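Local coordinates for hypothetical protein Atu2327 (Agrobacterium tumefaciens, PDB 2O8I) that is of unknown function but belongs to the OHCU decarboxylase family, so it probably acts on a urate-breakdown intermediate in the purine degradation pathway, at residues L122-H125 against D126-A130. Numbering follows the deposited sequence.
Sequences LNRH and DILSA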
loop_
_atom_site.group_PDB
_atom_site.type_symbol
_atom_site.label_atom_id
_atom_site.label_comp_id
_atom_site.label_asym_id
_atom_site.label_seq_id
_atom_site.Cartn_x
_atom_site.Cartn_y
_atom_site.Cartn_z
ATOM N N LEU A 122 -16.524 7.798 -0.335
ATOM C CA LEU A 122 -16.221 9.213 -0.405
ATOM C C LEU A 122 -15.907 9.559 -1.856
ATOM O O LEU A 122 -15.253 8.784 -2.575
ATOM C CB LEU A 122 -15.030 9.573 0.521
ATOM C CG LEU A 122 -15.299 10.211 1.911
ATOM C CD1 LEU A 122 -16.391 9.567 2.789
ATOM C CD2 LEU A 122 -14.060 10.387 2.706
ATOM N N ASN A 123 -16.366 10.723 -2.281
ATOM C CA ASN A 123 -16.013 11.188 -3.596
ATOM C C ASN A 123 -14.868 12.205 -3.480
ATOM O O ASN A 123 -14.426 12.562 -2.380
ATOM C CB ASN A 123 -17.260 11.768 -4.305
ATOM C CG ASN A 123 -17.841 12.962 -3.565
ATOM O OD1 ASN A 123 -17.107 13.899 -3.201
ATOM N ND2 ASN A 123 -19.147 12.948 -3.336
ATOM N N ARG A 124 -14.408 12.687 -4.620
ATOM C CA ARG A 124 -13.348 13.685 -4.676
ATOM C C ARG A 124 -13.638 14.933 -3.855
ATOM O O ARG A 124 -12.765 15.399 -3.138
ATOM C CB ARG A 124 -13.094 14.072 -6.132
ATOM C CG ARG A 124 -11.957 15.058 -6.282
ATOM C CD ARG A 124 -11.731 15.394 -7.735
ATOM N NE ARG A 124 -12.926 15.935 -8.379
ATOM C CZ ARG A 124 -13.173 17.233 -8.523
ATOM N NH1 ARG A 124 -12.312 18.145 -8.045
ATOM N NH2 ARG A 124 -14.285 17.615 -9.138
ATOM N N HIS A 125 -14.853 15.471 -3.963
ATOM C CA HIS A 125 -15.258 16.607 -3.144
ATOM C C HIS A 125 -15.154 16.365 -1.647
ATOM O O HIS A 125 -14.608 17.223 -0.935
ATOM C CB HIS A 125 -16.651 17.090 -3.513
ATOM C CG HIS A 125 -16.687 17.738 -4.850
ATOM N ND1 HIS A 125 -15.898 18.839 -5.159
ATOM C CD2 HIS A 125 -17.371 17.419 -5.973
ATOM C CE1 HIS A 125 -16.108 19.164 -6.423
ATOM N NE2 HIS A 125 -16.998 18.323 -6.936
ATOM N N ASP A 126 -15.641 15.207 -1.174
ATOM C CA ASP A 126 -15.558 14.879 0.251
ATOM C C ASP A 126 -14.141 15.027 0.764
ATOM O O ASP A 126 -13.924 15.469 1.892
ATOM C CB ASP A 126 -16.040 13.462 0.545
ATOM C CG ASP A 126 -17.481 13.249 0.147
ATOM O OD1 ASP A 126 -18.294 14.156 0.373
ATOM O OD2 ASP A 126 -17.796 12.178 -0.424
ATOM N N ILE A 127 -13.185 14.655 -0.082
ATOM C CA ILE A 127 -11.790 14.630 0.319
ATOM C C ILE A 127 -11.187 16.035 0.368
ATOM O O ILE A 127 -10.525 16.411 1.378
ATOM C CB ILE A 127 -10.963 13.672 -0.581
ATOM C CG1 ILE A 127 -11.188 12.234 -0.089
ATOM C CG2 ILE A 127 -9.464 14.039 -0.530
ATOM C CD1 ILE A 127 -11.145 11.223 -1.178
ATOM N N LEU A 128 -11.423 16.795 -0.712
ATOM C CA LEU A 128 -11.060 18.199 -0.752
ATOM C C LEU A 128 -11.653 18.960 0.449
ATOM O O LEU A 128 -10.991 19.820 1.049
ATOM C CB LEU A 128 -11.493 18.795 -2.080
ATOM C CG LEU A 128 -10.728 18.137 -3.242
ATOM C CD1 LEU A 128 -11.222 18.562 -4.640
ATOM C CD2 LEU A 128 -9.237 18.428 -3.077
ATOM N N SER A 129 -12.876 18.607 0.829
ATOM C CA SER A 129 -13.546 19.304 1.917
ATOM C C SER A 129 -12.790 19.057 3.221
ATOM O O SER A 129 -12.488 19.994 3.969
ATOM C CB SER A 129 -15.011 18.846 2.032
ATOM O OG SER A 129 -15.605 19.235 3.256
ATOM N N ALA A 130 -12.487 17.785 3.464
ATOM C CA ALA A 130 -11.733 17.359 4.621
ATOM C C ALA A 130 -10.326 17.985 4.643
ATOM O O ALA A 130 -9.909 18.463 5.685
ATOM C CB ALA A 130 -11.705 15.860 4.703
#
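The side-chain amide of N123 and the carboxylate of D126 lie stacked, their planes 21° apart, with N123 CG 3.2 Å from D126 OD2. The guanidinium of R124 is a separate flat group: ND1 of H125 sits above one of its faces, displaced toward the rim, while CD1 of L128 approaches its NH1 obliquely at 3.6 Å. N123 and D126 form a capping box, each side chain reaching the other's backbone. In one direction D126 N donates to N123 OD1 over 2.8 Å; the donor is tilted from the carbonyl plane. N123 can turn its amide back over the first turn because CG stands between its backbone N and carbonyl carbon (chi1 62°). In the other direction N123 N donates almost straight (170°) to D126 OD2, also at 2.8 Å, meeting the oxygen on its anti side and out of the carboxylate plane. The box thus gives an acceptor to one amide of the first turn and ties the incoming loop to it. A carboxylate placed here should also interact favourably with the helix dipole. L122 lies against the same aspartate, its CG 3.6 Å from D126 CB. Regular helical bonding then takes over, L128 N to R124 O at 3.1 Å and S129 N to H125 O at 2.8 Å. This cap starts helix 124-135 near the protein surface. Beyond it, R124, I127 and L128 pack on F100 of helix 94-111, where L128 also meets L103, while L122 and A130 rest on I117 of the preceding loop.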